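Local structure of 2-hydroxychromene-2-carboxylate isomerase (2IMF) at residues Tyr84-Arg87 and Arg88-Gly92; Val108-Asn111 and Ala112-Glu116; Ser138-Glu141 and His142-Ser146. The protein catalyses the reversible, glutathione-dependent interconversion of 2-hydroxychromene-2-carboxylate and trans-o-hydroxybenzylidenepyruvate in naphthalene breakdown, and has the kappa-class glutathione transferase fold. All coordinates share one frame; numbering follows the deposited sequence. Where two conformers were deposited one is given.

Contact 1: Tyr84-Arg87 and Arg88-Gly92; sequences YNSR and RMNIG. With TOM (4-(2-methoxyphenyl)-2-oxobut-3-enoic acid), chain F.
Asn90 and Ile91 turn their backbone N-H groups back onto the carbonyls of Ser86 and Arg87, and these two bonds start the helix 87-92. Asn90 N lies 2.9 Å from Ser86 O with an N-H...O angle of 163°; Ile91 N bonds Arg87 O in the same i to i+4 pattern. Before them the chain makes an inverse gamma turn centred on Asn85, which leaves Asn85 O beside the first helical turn. Two waters bridge the gap. One donates to Asn85 O and accepts from Met89 N, 2.9 Å away; the other does the same for Asn85 O and Arg88 N, 3.0 Å away, so two early N-H groups of the helix are satisfied by solvent.

Asn90 and Ser86 are the buried polar side chains. With chi1 at -76°, Asn90 CG stands anti to its own carbonyl carbon and the amide is carried back over the preceding turn, with Asn90 CG 3.2 Å from Ser86 O. Asn90 ND2 bonds Asp8 OD1 and Tyr153 OH, while Asn90 OD1 accepts from Phe9 N; Ser86 OG also bonds Asp8 OD1.

Apolar contact is slight: Ile91 CD1 runs alongside the stem of Arg87, 3.7 Å from its CG, the two chains pointing the same way.

The ligand meets the loop end alone. Methoxy carbon C11 of the bound methoxyphenyl oxobutenoic acid sits over one face of the Tyr84 ring, displaced toward the rim and 3.3 Å from CE1. Tyr84 is an experimentally established substrate-binding residue, and here it offers its ring face to the methyl group. Arg54 NE and Lys43 NZ hydrogen-bond to the ligand. Chemically, then, apolar ring contact receives the substrate analogue, while amide, hydroxyl and carboxylate bonds tie the buried polar groups at the helix start to Asp8, Phe9 and Tyr153.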
loop_
_atom_site.group_PDB
_atom_site.type_symbol
_atom_site.label_atom_id
_atom_site.label_comp_id
_atom_site.label_asym_id
_atom_site.label_seq_id
_atom_site.Cartn_x
_atom_site.Cartn_y
_atom_site.Cartn_z
ATOM N N TYR A 84 -7.162 11.277 16.561
ATOM C CA TYR A 84 -6.397 11.686 15.358
ATOM C C TYR A 84 -6.540 13.178 15.088
ATOM O O TYR A 84 -6.444 13.627 13.942
ATOM C CB TYR A 84 -6.908 10.892 14.149
ATOM C CG TYR A 84 -6.854 9.429 14.361
ATOM C CD1 TYR A 84 -5.659 8.814 14.637
ATOM C CD2 TYR A 84 -7.996 8.642 14.295
ATOM C CE1 TYR A 84 -5.579 7.431 14.805
ATOM C CE2 TYR A 84 -7.937 7.238 14.460
ATOM C CZ TYR A 84 -6.735 6.671 14.752
ATOM O OH TYR A 84 -6.685 5.304 14.907
ATOM N N ASN A 85 -6.709 13.967 16.166
ATOM C CA ASN A 85 -6.918 15.404 16.021
ATOM C C ASN A 85 -5.583 16.164 15.932
ATOM O O ASN A 85 -5.155 16.861 16.850
ATOM C CB ASN A 85 -7.745 15.953 17.193
ATOM C CG ASN A 85 -9.104 15.265 17.278
ATOM O OD1 ASN A 85 -9.649 14.842 16.263
ATOM N ND2 ASN A 85 -9.617 15.086 18.496
ATOM N N SER A 86 -4.997 16.073 14.745
ATOM C CA SER A 86 -3.647 16.536 14.476
ATOM C C SER A 86 -3.575 17.977 14.011
ATOM O O SER A 86 -2.475 18.452 13.771
ATOM C CB SER A 86 -3.077 15.652 13.361
ATOM O OG SER A 86 -3.992 15.697 12.259
ATOM N N ARG A 87 -4.685 18.717 13.952
ATOM C CA ARG A 87 -4.614 20.049 13.346
ATOM C C ARG A 87 -3.667 20.981 14.062
ATOM O O ARG A 87 -2.847 21.652 13.412
ATOM C CB ARG A 87 -6.004 20.674 13.397
ATOM C CG ARG A 87 -6.038 22.131 12.850
ATOM C CD ARG A 87 -7.456 22.801 12.846
ATOM N NE ARG A 87 -8.586 21.907 12.610
ATOM C CZ ARG A 87 -8.950 21.375 11.438
ATOM N NH1 ARG A 87 -8.251 21.609 10.329
ATOM N NH2 ARG A 87 -10.022 20.580 11.386
ATOM N N ARG A 88 -3.721 21.056 15.390
ATOM C CA ARG A 88 -2.883 22.003 16.115
ATOM C C ARG A 88 -1.402 21.738 15.903
ATOM O O ARG A 88 -0.613 22.652 15.652
ATOM C CB ARG A 88 -3.265 21.984 17.614
ATOM C CG ARG A 88 -2.222 22.568 18.585
ATOM C CD ARG A 88 -2.814 23.080 19.936
ATOM N NE ARG A 88 -3.315 22.023 20.824
ATOM C CZ ARG A 88 -4.344 22.140 21.659
ATOM N NH1 ARG A 88 -5.032 23.277 21.763
ATOM N NH2 ARG A 88 -4.701 21.102 22.398
ATOM N N MET A 89 -0.998 20.448 16.031
ATOM C CA MET A 89 0.398 20.150 15.860
ATOM C C MET A 89 0.857 20.297 14.412
ATOM O O MET A 89 2.040 20.614 14.183
ATOM C CB MET A 89 0.869 18.840 16.513
ATOM C CG MET A 89 0.511 18.711 18.009
ATOM S SD MET A 89 1.044 20.045 19.080
ATOM C CE MET A 89 2.807 19.792 19.133
ATOM N N ASN A 90 -0.019 19.997 13.467
ATOM C CA ASN A 90 0.352 20.251 12.051
ATOM C C ASN A 90 0.655 21.759 11.834
ATOM O O ASN A 90 1.635 22.122 11.177
ATOM C CB ASN A 90 -0.823 19.833 11.135
ATOM C CG ASN A 90 -0.984 18.334 10.933
ATOM O OD1 ASN A 90 -0.133 17.538 11.307
ATOM N ND2 ASN A 90 -2.118 17.982 10.320
ATOM N N ILE A 91 -0.284 22.596 12.342
ATOM C CA ILE A 91 -0.072 24.042 12.242
ATOM C C ILE A 91 1.243 24.464 12.931
ATOM O O ILE A 91 2.040 25.294 12.427
ATOM C CB ILE A 91 -1.207 24.748 12.876
ATOM C CG1 ILE A 91 -2.467 24.639 12.024
ATOM C CG2 ILE A 91 -0.776 26.214 13.099
ATOM C CD1 ILE A 91 -3.827 25.116 12.689
ATOM N N GLY A 92 1.524 23.842 14.079
ATOM C CA GLY A 92 2.686 24.211 14.830
ATOM C C GLY A 92 3.995 23.961 14.101
ATOM O O GLY A 92 5.033 24.592 14.418
HETATM O O8 TOM F . -7.438 6.005 7.487
HETATM C C9 TOM F . -6.925 7.098 7.272
HETATM C C10 TOM F . -7.652 8.273 6.865
HETATM O O11 TOM F . -8.020 8.283 5.665
HETATM O O10 TOM F . -7.792 9.222 7.662
HETATM C C8 TOM F . -5.446 7.329 7.316
HETATM C C7 TOM F . -4.534 6.423 7.580
HETATM C C1 TOM F . -4.531 5.537 8.810
HETATM C C6 TOM F . -4.194 4.219 8.576
HETATM C C5 TOM F . -4.187 3.317 9.635
HETATM C C4 TOM F . -4.456 3.793 10.929
HETATM C C3 TOM F . -4.779 5.111 11.178
HETATM C C2 TOM F . -4.803 5.989 10.079
HETATM O O2 TOM F . -5.079 7.306 10.209
HETATM C C11 TOM F . -5.062 7.744 11.570
HETATM O O HOH W 1 -2.821 18.442 17.099
HETATM O O HOH W 2 -5.803 19.744 17.048
#

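Contact 2: Val108-Asn111 and Ala112-Glu116; sequences VVFN and AVWGE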
loop_
_atom_site.group_PDB
_atom_site.type_symbol
_atom_site.label_atom_id
_atom_site.label_comp_id
_atom_site.label_asym_id
_atom_site.label_seq_id
_atom_site.Cartn_x
_atom_site.Cartn_y
_atom_site.Cartn_z
ATOM N N VAL A 108 10.177 15.157 17.217
ATOM C CA VAL A 108 9.674 15.127 18.587
ATOM C C VAL A 108 8.150 14.907 18.601
ATOM O O VAL A 108 7.646 14.109 19.405
ATOM C CB VAL A 108 9.998 16.507 19.253
ATOM C CG1 VAL A 108 9.178 16.743 20.498
ATOM C CG2 VAL A 108 11.537 16.621 19.550
ATOM N N VAL A 109 7.419 15.546 17.681
ATOM C CA VAL A 109 5.963 15.415 17.688
ATOM C C VAL A 109 5.584 13.996 17.248
ATOM O O VAL A 109 4.724 13.339 17.857
ATOM C CB VAL A 109 5.269 16.461 16.830
ATOM C CG1 VAL A 109 3.763 16.232 16.729
ATOM C CG2 VAL A 109 5.529 17.855 17.386
ATOM N N PHE A 110 6.233 13.468 16.185
ATOM C CA PHE A 110 5.871 12.120 15.774
ATOM C C PHE A 110 6.200 11.149 16.857
ATOM O O PHE A 110 5.448 10.184 17.079
ATOM C CB PHE A 110 6.570 11.765 14.431
ATOM C CG PHE A 110 5.684 11.946 13.232
ATOM C CD1 PHE A 110 4.501 11.287 13.188
ATOM C CD2 PHE A 110 6.072 12.648 12.131
ATOM C CE1 PHE A 110 3.690 11.349 12.063
ATOM C CE2 PHE A 110 5.275 12.758 11.019
ATOM C CZ PHE A 110 4.054 12.156 11.008
ATOM N N ASN A 111 7.343 11.325 17.542
ATOM C CA ASN A 111 7.710 10.349 18.578
ATOM C C ASN A 111 6.711 10.414 19.738
ATOM O O ASN A 111 6.372 9.378 20.316
ATOM C CB ASN A 111 9.152 10.612 19.102
ATOM C CG ASN A 111 10.244 10.163 18.138
ATOM O OD1 ASN A 111 10.058 9.243 17.331
ATOM N ND2 ASN A 111 11.387 10.847 18.194
ATOM N N ALA A 112 6.271 11.628 20.064
ATOM C CA ALA A 112 5.263 11.765 21.141
ATOM C C ALA A 112 3.945 11.113 20.754
ATOM O O ALA A 112 3.392 10.279 21.527
ATOM C CB ALA A 112 5.008 13.242 21.408
ATOM N N VAL A 113 3.395 11.426 19.575
ATOM C CA VAL A 113 2.056 10.969 19.199
ATOM C C VAL A 113 2.055 9.486 18.823
ATOM O O VAL A 113 1.270 8.728 19.371
ATOM C CB VAL A 113 1.510 11.835 18.002
ATOM C CG1 VAL A 113 0.145 11.287 17.508
ATOM C CG2 VAL A 113 1.351 13.304 18.420
ATOM N N TRP A 114 3.002 9.020 18.013
ATOM C CA TRP A 114 2.939 7.669 17.522
ATOM C C TRP A 114 3.976 6.782 18.178
ATOM O O TRP A 114 3.816 5.562 18.131
ATOM C CB TRP A 114 3.035 7.657 15.971
ATOM C CG TRP A 114 1.851 8.021 15.346
ATOM C CD1 TRP A 114 1.535 9.237 14.795
ATOM C CD2 TRP A 114 0.673 7.219 15.257
ATOM N NE1 TRP A 114 0.218 9.240 14.360
ATOM C CE2 TRP A 114 -0.325 7.985 14.642
ATOM C CE3 TRP A 114 0.365 5.904 15.656
ATOM C CZ2 TRP A 114 -1.595 7.471 14.347
ATOM C CZ3 TRP A 114 -0.845 5.388 15.366
ATOM C CH2 TRP A 114 -1.839 6.173 14.730
ATOM N N GLY A 115 5.030 7.327 18.740
ATOM C CA GLY A 115 5.982 6.512 19.506
ATOM C C GLY A 115 5.466 6.227 20.892
ATOM O O GLY A 115 5.642 5.105 21.417
ATOM N N GLU A 116 4.870 7.226 21.533
ATOM C CA GLU A 116 4.294 7.107 22.897
ATOM C C GLU A 116 2.792 7.061 22.971
ATOM O O GLU A 116 2.241 6.769 24.040
ATOM C CB GLU A 116 4.806 8.269 23.745
ATOM C CG GLU A 116 6.296 8.287 23.937
ATOM C CD GLU A 116 6.673 9.369 24.908
ATOM O OE1 GLU A 116 6.251 9.296 26.068
ATOM O OE2 GLU A 116 7.340 10.330 24.525
#
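Trp114 CD1 approaches the edge of the Phe110 ring close to its plane, 3.9 Å from Phe110 CD1, and this pair forms the dense aromatic side of the last turns of helix 99-115. Both residues are buried. The Phe110 side chain starts away from the following turn, yet a chi1 of -98°, displaced from the usual staggered value, brings its ring edge back to the indole. One residue earlier in each turn, Val109 and Val113 run side by side with CG1 of the first 4.2 Å from CG2 of the second. Ala112 has no more than a methyl group here, and its CB rests 3.4 Å from Val108 O.

The backbone is regular on this stretch until Trp114. Val113 N bonds Val109 O at 169°, and Trp114 N reaches Phe110 O at 2.9 Å. Phe110 O then also takes a weak second bond from Gly115 N at 3.3 Å, an i to i+5 link that marks a widened, pi-type turn. Glu116 N follows the same spacing with a weak bond to Asn111 O, its angle only 129°.

The loose side carries Asn111 and Glu116, both exposed. Glu116 extends past Asn111 O with its CG 3.8 Å away. The helix thus widens at its exposed end while its aromatic side stays packed.

On that packed side, the Phe110 ring meets Phe9 edge-to-face and touches Tyr15 and Asn18 of helix 12-28. Trp114 NE1 bonds Phe9 O, and its ring meets Phe80 edge-to-face. Val108 and Val109 lean on Val129 of helix 125-133, so these last turns lie between that helix and helix 12-28, with the loop carrying Phe9 also against them.

Contact 3: Ser138-Glu141 and His142-Ser146; sequences SAFE and HFLSS
The short helix 137-145 is held by i to i+4 bonds, one of them doubled by a side chain that folds back on its own backbone. His142 N bonds Ser138 O at 2.9 Å, and His142 ND1 bonds the same oxygen at 2.7 Å, so one carbonyl is gripped twice, from opposite faces of its plane. With chi1 at -81° the imidazole swings back along the helix, placing Ser138 O near the ring plane at its edge; ND1 nevertheless lies 46° out of the carbonyl plane, not on a lone pair. The bond shows ND1 carrying a hydrogen.

On the inner side, Leu144 CD1 makes a CH-pi contact over the Phe140 ring, 4.2 Å from its centroid, while Leu144 CD2 lies 4.0 Å from Phe140 CZ. At the exit, Ser146 OG donates to Phe143 O at 2.7 Å in the carbonyl plane, and as N-cap it also bonds Ala149 N.

Ser146 thereby joins this helix to helix 147-162. Phe140 and Leu144 press on Pro126 of helix 125-133, and Tyr95 meets the rings of Phe140 and Phe143 edge-to-face.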
loop_
_atom_site.group_PDB
_atom_site.type_symbol
_atom_site.label_atom_id
_atom_site.label_comp_id
_atom_site.label_asym_id
_atom_site.label_seq_id
_atom_site.Cartn_x
_atom_site.Cartn_y
_atom_site.Cartn_z
ATOM N N SER A 138 4.793 30.331 25.585
ATOM C CA SER A 138 3.699 31.259 25.358
ATOM C C SER A 138 3.687 31.765 23.861
ATOM O O SER A 138 2.587 31.831 23.266
ATOM C CB SER A 138 3.851 32.483 26.279
ATOM O OG SER A 138 2.773 33.377 26.019
ATOM N N ALA A 139 4.867 32.041 23.313
ATOM C CA ALA A 139 4.923 32.501 21.929
ATOM C C ALA A 139 4.419 31.374 21.040
ATOM O O ALA A 139 3.706 31.651 20.074
ATOM C CB ALA A 139 6.354 32.881 21.610
ATOM N N PHE A 140 4.781 30.113 21.301
ATOM C CA PHE A 140 4.327 29.006 20.440
ATOM C C PHE A 140 2.835 28.860 20.529
ATOM O O PHE A 140 2.167 28.708 19.535
ATOM C CB PHE A 140 5.116 27.726 20.799
ATOM C CG PHE A 140 4.749 26.530 19.985
ATOM C CD1 PHE A 140 4.812 26.559 18.622
ATOM C CD2 PHE A 140 4.369 25.345 20.605
ATOM C CE1 PHE A 140 4.451 25.445 17.820
ATOM C CE2 PHE A 140 4.077 24.221 19.865
ATOM C CZ PHE A 140 4.050 24.242 18.485
ATOM N N GLU A 141 2.324 28.886 21.742
ATOM C CA GLU A 141 0.896 28.677 21.907
ATOM C C GLU A 141 0.117 29.816 21.227
ATOM O O GLU A 141 -0.936 29.628 20.599
ATOM C CB GLU A 141 0.525 28.626 23.387
ATOM C CG GLU A 141 1.003 27.320 24.032
ATOM C CD GLU A 141 0.813 27.271 25.514
ATOM O OE1 GLU A 141 0.484 28.304 26.158
ATOM O OE2 GLU A 141 1.067 26.183 26.054
ATOM N N HIS A 142 0.648 31.056 21.317
ATOM C CA HIS A 142 -0.003 32.159 20.617
ATOM C C HIS A 142 0.056 31.934 19.112
ATOM O O HIS A 142 -0.930 32.210 18.405
ATOM C CB HIS A 142 0.661 33.510 20.973
ATOM C CG HIS A 142 0.183 34.071 22.271
ATOM N ND1 HIS A 142 0.530 33.542 23.503
ATOM C CD2 HIS A 142 -0.704 35.072 22.524
ATOM C CE1 HIS A 142 -0.127 34.197 24.460
ATOM N NE2 HIS A 142 -0.838 35.153 23.894
ATOM N N PHE A 143 1.201 31.502 18.600
ATOM C CA PHE A 143 1.301 31.187 17.177
ATOM C C PHE A 143 0.231 30.168 16.741
ATOM O O PHE A 143 -0.453 30.333 15.708
ATOM C CB PHE A 143 2.701 30.675 16.860
ATOM C CG PHE A 143 2.853 30.250 15.423
ATOM C CD1 PHE A 143 3.140 31.200 14.417
ATOM C CD2 PHE A 143 2.707 28.891 15.059
ATOM C CE1 PHE A 143 3.220 30.790 13.104
ATOM C CE2 PHE A 143 2.822 28.519 13.732
ATOM C CZ PHE A 143 3.069 29.492 12.770
ATOM N N LEU A 144 0.070 29.100 17.524
ATOM C CA LEU A 144 -0.935 28.030 17.161
ATOM C C LEU A 144 -2.322 28.551 16.927
ATOM O O LEU A 144 -3.035 28.013 16.083
ATOM C CB LEU A 144 -1.020 26.981 18.263
ATOM C CG LEU A 144 0.271 26.188 18.343
ATOM C CD1 LEU A 144 0.220 25.219 19.530
ATOM C CD2 LEU A 144 0.537 25.457 17.095
ATOM N N SER A 145 -2.730 29.598 17.628
ATOM C CA SER A 145 -4.141 30.030 17.451
ATOM C C SER A 145 -4.189 31.236 16.511
ATOM O O SER A 145 -5.279 31.741 16.240
ATOM C CB SER A 145 -4.733 30.351 18.796
ATOM O OG SER A 145 -4.046 31.424 19.346
ATOM N N SER A 146 -3.062 31.663 15.962
ATOM C CA SER A 146 -3.041 32.894 15.153
ATOM C C SER A 146 -3.568 32.640 13.750
ATOM O O SER A 146 -3.425 31.551 13.154
ATOM C CB SER A 146 -1.616 33.428 15.065
ATOM O OG SER A 146 -0.778 32.615 14.237
#

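In the fold
Contact 1 lies between the other two and touches both. Toward contact 2, Tyr84 CE1 packs 3.9 Å from Trp114 CH2, and Met89 CE lies 3.8 Å from Val109 CG2, with centres about 12 Å apart. The Trp114 side chain comes within about 4 Å of the bound substrate analogue and about 7 Å of glutathione, so Tyr84 lines the ligand pocket and Trp114 lies just beside it. Toward contact 3, Leu144 CD2 sits 3.4 Å from Gly92 CA, a position without a side chain. Contacts 2 and 3 do not touch, their nearest atoms being about 7 Å apart, and contact 3 lies away from the annotated sites.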